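Local coordinates for protein methyl-coenzyme M reductase I beta subunit (Methanosarcina barkeri, PDB 1E6Y) that serves as the beta subunit of the nickel (coenzyme F430) enzyme that reduces methyl-coenzyme M with coenzyme B, releasing methane and the mixed heterodisulfide in the last step of methanogenesis, at residues E[259-262]-E[263-267]; E[271-275]-E[276-280]; E[322-325]-E[326-330]. One frame throughout, in Å; residues are numbered along the deposited sequence.

Contact 1 of 3, residues E[259-262]-E[263-267]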
loop_
_atom_site.group_PDB
_atom_site.type_symbol
_atom_site.label_atom_id
_atom_site.label_comp_id
_atom_site.label_asym_id
_atom_site.label_seq_id
_atom_site.Cartn_x
_atom_site.Cartn_y
_atom_site.Cartn_z
ATOM N N GLY E 259 29.648 -31.864 19.319
ATOM C CA GLY E 259 28.231 -31.746 19.620
ATOM C C GLY E 259 27.328 -31.483 18.433
ATOM O O GLY E 259 27.778 -31.092 17.355
ATOM N N THR E 260 26.035 -31.697 18.650
ATOM C CA THR E 260 25.018 -31.541 17.619
ATOM C C THR E 260 23.836 -30.804 18.244
ATOM O O THR E 260 23.832 -30.542 19.449
ATOM C CB THR E 260 24.521 -32.918 17.120
ATOM O OG1 THR E 260 23.914 -33.626 18.209
ATOM C CG2 THR E 260 25.680 -33.751 16.572
ATOM N N ILE E 261 22.812 -30.518 17.442
ATOM C CA ILE E 261 21.548 -30.013 17.974
ATOM C C ILE E 261 21.028 -30.945 19.075
ATOM O O ILE E 261 20.580 -30.486 20.127
ATOM C CB ILE E 261 20.477 -29.895 16.860
ATOM C CG1 ILE E 261 20.923 -28.867 15.815
ATOM C CG2 ILE E 261 19.131 -29.492 17.458
ATOM C CD1 ILE E 261 20.095 -28.880 14.543
ATOM N N GLY E 262 21.175 -32.250 18.852
ATOM C CA GLY E 262 20.696 -33.241 19.803
ATOM C C GLY E 262 21.401 -33.242 21.147
ATOM O O GLY E 262 20.752 -33.368 22.184
ATOM N N THR E 263 22.726 -33.109 21.144
ATOM C CA THR E 263 23.487 -33.130 22.394
ATOM C C THR E 263 23.331 -31.832 23.186
ATOM O O THR E 263 23.427 -31.835 24.414
ATOM C CB THR E 263 24.991 -33.400 22.154
ATOM O OG1 THR E 263 25.544 -32.373 21.321
ATOM C CG2 THR E 263 25.189 -34.758 21.489
ATOM N N VAL E 264 23.035 -30.736 22.491
ATOM C CA VAL E 264 22.726 -29.472 23.154
ATOM C C VAL E 264 21.445 -29.618 23.977
ATOM O O VAL E 264 21.345 -29.090 25.083
ATOM C CB VAL E 264 22.562 -28.319 22.126
ATOM C CG1 VAL E 264 22.030 -27.064 22.811
ATOM C CG2 VAL E 264 23.897 -28.022 21.465
ATOM N N ILE E 265 20.508 -30.412 23.470
ATOM C CA ILE E 265 19.274 -30.702 24.190
ATOM C C ILE E 265 19.556 -31.456 25.491
ATOM O O ILE E 265 18.989 -31.131 26.533
ATOM C CB ILE E 265 18.289 -31.500 23.296
ATOM C CG1 ILE E 265 17.677 -30.553 22.261
ATOM C CG2 ILE E 265 17.179 -32.132 24.132
ATOM C CD1 ILE E 265 17.130 -31.234 21.046
ATOM N N GLU E 266 20.513 -32.379 25.452
ATOM C CA GLU E 266 20.929 -33.102 26.651
ATOM C C GLU E 266 21.486 -32.141 27.704
ATOM O O GLU E 266 21.105 -32.204 28.873
ATOM C CB GLU E 266 21.983 -34.152 26.296
ATOM C CG GLU E 266 22.281 -35.141 27.412
ATOM C CD GLU E 266 23.435 -36.077 27.082
ATOM O OE1 GLU E 266 23.776 -36.222 25.885
ATOM O OE2 GLU E 266 24.015 -36.657 28.024
ATOM N N SER E 267 22.319 -31.203 27.256
ATOM C CA SER E 267 22.866 -30.159 28.118
ATOM C C SER E 267 21.768 -29.303 28.739
ATOM O O SER E 267 21.807 -29.006 29.934
ATOM C CB SER E 267 23.810 -29.257 27.322
ATOM O OG SER E 267 24.967 -29.961 26.919
#
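A capping box opens helix 261-274, with T260 at the N-cap and T263 three residues on, each side chain holding the other's backbone. T260 N gives its hydrogen to T263 OG1 over 2.8 Å, and the bond is nearly straight at 169°. In return T263 N donates to T260 OG1 at 3.2 Å. The two side chains cross at about a right angle, and T263 CG2 rests 3.7 Å from T260 OG1. Both hydroxyls sit between their own backbone N and carbonyl carbon (chi1 62° in T260, 60° in T263), which turns each one onto the other residue's amide. The first full helical turn is closed by V264 N donating to T260 O at 3.2 Å, while V264 CG2 also comes to 3.2 Å from T260 O. Further along, I265 CD1 packs loosely on I261 CG2, at 4.5 Å. Each hydroxyl's strongest partner lies outside the turn: N255 OD1 of helix 247-255 for T263 OG1, and the backbone O of I107 of the gamma subunit for T260 OG1. The reciprocal pair of side-chain-to-amide bonds, N-cap to N3 and back, is the signature of the capping box at a helix N-terminus, built here where the beta subunit meets gamma.

Contact 2 of 3, residues E[271-275]-E[276-280]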
loop_
_atom_site.group_PDB
_atom_site.type_symbol
_atom_site.label_atom_id
_atom_site.label_comp_id
_atom_site.label_asym_id
_atom_site.label_seq_id
_atom_site.Cartn_x
_atom_site.Cartn_y
_atom_site.Cartn_z
ATOM N N ARG E 271 20.853 -29.478 32.770
ATOM C CA ARG E 271 20.991 -28.256 33.572
ATOM C C ARG E 271 19.708 -27.714 34.142
ATOM O O ARG E 271 19.654 -27.222 35.281
ATOM C CB ARG E 271 21.701 -27.198 32.712
ATOM C CG ARG E 271 23.161 -27.591 32.467
ATOM C CD ARG E 271 23.736 -26.767 31.344
ATOM N NE ARG E 271 25.115 -26.987 30.969
ATOM C CZ ARG E 271 26.205 -26.563 31.591
ATOM N NH1 ARG E 271 27.425 -26.797 31.139
ATOM N NH2 ARG E 271 26.074 -25.871 32.723
ATOM N N ALA E 272 18.621 -27.843 33.384
ATOM C CA ALA E 272 17.311 -27.404 33.861
ATOM C C ALA E 272 16.840 -28.243 35.051
ATOM O O ALA E 272 16.223 -27.721 35.979
ATOM C CB ALA E 272 16.287 -27.470 32.735
ATOM N N ILE E 273 17.153 -29.538 35.023
ATOM C CA ILE E 273 16.814 -30.444 36.120
ATOM C C ILE E 273 17.674 -30.162 37.352
ATOM O O ILE E 273 17.161 -30.077 38.468
ATOM C CB ILE E 273 16.985 -31.927 35.699
ATOM C CG1 ILE E 273 15.912 -32.300 34.672
ATOM C CG2 ILE E 273 16.874 -32.844 36.915
ATOM C CD1 ILE E 273 16.154 -33.620 33.980
ATOM N N GLU E 274 18.969 -29.952 37.133
ATOM C CA GLU E 274 19.895 -29.631 38.217
ATOM C C GLU E 274 19.508 -28.338 38.927
ATOM O O GLU E 274 19.632 -28.233 40.146
ATOM C CB GLU E 274 21.323 -29.515 37.680
ATOM C CG GLU E 274 21.970 -30.849 37.333
ATOM C CD GLU E 274 23.241 -30.702 36.508
ATOM O OE1 GLU E 274 23.515 -29.593 36.000
ATOM O OE2 GLU E 274 23.951 -31.715 36.332
ATOM N N ALA E 275 18.998 -27.376 38.165
ATOM C CA ALA E 275 18.602 -26.084 38.720
ATOM C C ALA E 275 17.223 -26.120 39.381
ATOM O O ALA E 275 16.805 -25.145 40.011
ATOM C CB ALA E 275 18.634 -25.019 37.627
ATOM N N GLY E 276 16.515 -27.236 39.228
ATOM C CA GLY E 276 15.184 -27.361 39.798
ATOM C C GLY E 276 14.111 -26.628 39.010
ATOM O O GLY E 276 12.990 -26.457 39.491
ATOM N N ILE E 277 14.442 -26.218 37.790
ATOM C CA ILE E 277 13.511 -25.472 36.947
ATOM C C ILE E 277 12.430 -26.389 36.372
ATOM O O ILE E 277 11.289 -25.965 36.183
ATOM C CB ILE E 277 14.259 -24.753 35.795
ATOM C CG1 ILE E 277 15.231 -23.723 36.377
ATOM C CG2 ILE E 277 13.269 -24.060 34.863
ATOM C CD1 ILE E 277 16.223 -23.186 35.372
ATOM N N ILE E 278 12.795 -27.639 36.094
ATOM C CA ILE E 278 11.823 -28.653 35.684
ATOM C C ILE E 278 11.945 -29.926 36.521
ATOM O O ILE E 278 13.020 -30.245 37.036
ATOM C CB ILE E 278 11.962 -29.022 34.177
ATOM C CG1 ILE E 278 13.306 -29.709 33.908
ATOM C CG2 ILE E 278 11.823 -27.774 33.322
ATOM C CD1 ILE E 278 13.429 -30.304 32.517
ATOM N N SER E 279 10.824 -30.624 36.681
ATOM C CA SER E 279 10.771 -31.871 37.440
ATOM C C SER E 279 9.920 -32.876 36.681
ATOM O O SER E 279 9.069 -32.492 35.878
ATOM C CB SER E 279 10.147 -31.632 38.820
ATOM O OG SER E 279 10.924 -30.737 39.594
ATOM N N VAL E 280 10.132 -34.161 36.954
ATOM C CA VAL E 280 9.237 -35.196 36.447
ATOM C C VAL E 280 7.853 -34.987 37.056
ATOM O O VAL E 280 7.726 -34.764 38.262
ATOM C CB VAL E 280 9.743 -36.618 36.797
ATOM C CG1 VAL E 280 8.723 -37.667 36.358
ATOM C CG2 VAL E 280 11.077 -36.876 36.120
HETATM O O HOH W 1 14.569 -30.730 39.225
#
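The carbonyl O of A272 accepts I277 N at 3.0 Å as the chain leaves helix 261-274, and the donor stands almost in line with the C=O bond (169°). G276 has a positive phi of 77° and sends its N-H to I273 O at 3.0 Å, coming down on the carbonyl from well above its plane. I278 N adds a weak bond to A272 O. Positive phi at G276 with bonds back into the last turn defines a Schellman motif, and it turns the chain into strand 278-283. One water donates to both I273 O and I278 O, bridging the helix end to the strand's first residue.

Among the side chains, I278 reaches back over the final turn: its CG1 lies 3.8 Å from I273 CG1 and 3.9 Å from A272 CB, and its CD1 touches the same two atoms. This depends on chi1 of 66°, which places CG1 between the backbone N and carbonyl carbon; the I273 and I278 side chains cross obliquely. I277, with CG1 beside its own backbone N, sets CD1 3.8 Å from A275 CB. Around I278, W299 of helix 296-318 and Y291 of strand 289-293 add further packing. With an alanine at I278, CG1 and CD1 are gone, and a gap would probably open beside A272 CB and I273 CG1, leaving that part of the helix end without the contact. The chemistry is therefore divided: amides take A272 O and I273 O, a water also bonds to I273 O, and methyl and methylene groups pack the last turn against the first strand residue.

Contact 3 of 3, residues E[322-325]-E[326-330]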
loop_
_atom_site.group_PDB
_atom_site.type_symbol
_atom_site.label_atom_id
_atom_site.label_comp_id
_atom_site.label_asym_id
_atom_site.label_seq_id
_atom_site.Cartn_x
_atom_site.Cartn_y
_atom_site.Cartn_z
ATOM N N GLN E 322 22.976 -20.960 6.833
ATOM C CA GLN E 322 21.678 -21.555 6.512
ATOM C C GLN E 322 21.189 -22.557 7.555
ATOM O O GLN E 322 19.982 -22.777 7.686
ATOM C CB GLN E 322 21.718 -22.226 5.139
ATOM C CG GLN E 322 22.507 -23.526 5.098
ATOM C CD GLN E 322 22.637 -24.064 3.695
ATOM O OE1 GLN E 322 23.392 -23.533 2.883
ATOM N NE2 GLN E 322 21.867 -25.098 3.384
ATOM N N ASN E 323 22.117 -23.107 8.337
ATOM C CA ASN E 323 21.788 -24.123 9.335
ATOM C C ASN E 323 20.894 -23.590 10.453
ATOM O O ASN E 323 20.276 -24.365 11.182
ATOM C CB ASN E 323 23.066 -24.708 9.946
ATOM C CG ASN E 323 23.920 -25.442 8.932
ATOM O OD1 ASN E 323 23.556 -25.560 7.763
ATOM N ND2 ASN E 323 25.078 -25.921 9.372
ATOM N N VAL E 324 20.815 -22.268 10.573
ATOM C CA VAL E 324 20.060 -21.643 11.656
ATOM C C VAL E 324 18.550 -21.897 11.590
ATOM O O VAL E 324 17.910 -22.063 12.628
ATOM C CB VAL E 324 20.321 -20.112 11.721
ATOM C CG1 VAL E 324 19.738 -19.410 10.497
ATOM C CG2 VAL E 324 19.736 -19.536 12.997
ATOM N N SER E 325 17.984 -21.958 10.386
ATOM C CA SER E 325 16.535 -22.114 10.262
ATOM C C SER E 325 16.070 -23.474 10.775
ATOM O O SER E 325 15.128 -23.559 11.564
ATOM C CB SER E 325 16.072 -21.898 8.812
ATOM O OG SER E 325 16.658 -22.823 7.915
ATOM N N SER E 326 16.806 -24.522 10.414
ATOM C CA SER E 326 16.481 -25.872 10.864
ATOM C C SER E 326 16.876 -26.086 12.325
ATOM O O SER E 326 16.224 -26.842 13.047
ATOM C CB SER E 326 17.176 -26.908 9.975
ATOM O OG SER E 326 18.564 -26.647 9.880
ATOM N N THR E 327 17.920 -25.386 12.768
ATOM C CA THR E 327 18.363 -25.467 14.159
ATOM C C THR E 327 17.280 -24.965 15.112
ATOM O O THR E 327 16.962 -25.622 16.099
ATOM C CB THR E 327 19.651 -24.646 14.392
ATOM O OG1 THR E 327 20.719 -25.193 13.610
ATOM C CG2 THR E 327 20.040 -24.676 15.855
ATOM N N LEU E 328 16.709 -23.805 14.799
ATOM C CA LEU E 328 15.647 -23.216 15.614
ATOM C C LEU E 328 14.404 -24.107 15.635
ATOM O O LEU E 328 13.756 -24.255 16.672
ATOM C CB LEU E 328 15.284 -21.825 15.078
ATOM C CG LEU E 328 16.025 -20.610 15.650
ATOM C CD1 LEU E 328 17.527 -20.853 15.661
ATOM C CD2 LEU E 328 15.682 -19.373 14.825
ATOM N N LEU E 329 14.106 -24.730 14.495
ATOM C CA LEU E 329 12.971 -25.643 14.382
ATOM C C LEU E 329 13.212 -26.892 15.220
ATOM O O LEU E 329 12.459 -27.187 16.152
ATOM C CB LEU E 329 12.755 -26.041 12.917
ATOM C CG LEU E 329 11.346 -26.442 12.454
ATOM C CD1 LEU E 329 11.376 -26.661 10.948
ATOM C CD2 LEU E 329 10.862 -27.703 13.157
ATOM N N TYR E 330 14.305 -27.587 14.927
ATOM C CA TYR E 330 14.514 -28.913 15.478
ATOM C C TYR E 330 15.018 -28.954 16.907
ATOM O O TYR E 330 14.658 -29.865 17.648
ATOM C CB TYR E 330 15.414 -29.729 14.550
ATOM C CG TYR E 330 14.678 -30.133 13.299
ATOM C CD1 TYR E 330 14.948 -29.512 12.082
ATOM C CD2 TYR E 330 13.548 -30.943 13.384
ATOM C CE1 TYR E 330 14.094 -29.664 10.991
ATOM C CE2 TYR E 330 12.690 -31.099 12.307
ATOM C CZ TYR E 330 12.958 -30.451 11.119
ATOM O OH TYR E 330 12.037 -30.513 10.102
#
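V324 lays its CG2 methyl against CD1 of L328, 3.7 Å away, the two side chains running side by side and pointing the same way. In V324 that methyl is anti to the backbone N, with CG1 taking the position between N and the carbonyl carbon. L328 CD1 also comes to 3.3 Å from V324 O, the same oxygen that accepts L328 N at 3.0 Å with an N-H...O angle of 166°. The pair lies one turn apart on the same side of the helix, and C389 of helix 387-395 touches both side chains.

The polar side of the contact gathers at N323 O, which takes two hydrogens from one residue. T327 N reaches it at 3.0 Å, tilted only slightly from the carbonyl plane, while T327 OG1 donates at 2.6 Å from well above that plane, 47° out of it. The hydroxyl lies beside its own backbone N (chi1 -63°), on the side of the preceding turn. This is the familiar bond of a helical threonine to the carbonyl four residues back, found here in the first turns of helix 323-339. The side chain of S325 is about 11 Å from that of G366, a coenzyme B binding residue, so this turn packs behind the site without being part of it. T327 OG1 also bonds to N314 ND2, and N323 ND2 to N314 O, tying both residues to helix 296-318. S326 OG lies 3.1 Å from N323 O, but its strongest partner is D113 OD2 of the gamma subunit. One residue further along, S325 O accepts L329 N in a weak bond of 3.3 Å.

The three contacts follow one another along the C-terminal domain. Contacts 1 and 2 mark the two ends of helix 261-274, their centres about 16 Å apart: the capping box begins the helix, and the Schellman turn hands it over to the hairpin of strands 278-283 and 289-293. Contact 3 comes later, in helix 323-339, its centre about 13 Å from that of contact 1. These two touch directly, I261 CD1 lying 3.8 Å from T327 CA. Contacts 2 and 3 have centres about 25 Å apart and do not meet. Helix 296-318 packs against all three. The gamma subunit lies against contacts 1 and 3 and touches contact 2 only at I273, so the interface mainly involves the starts of the two helices.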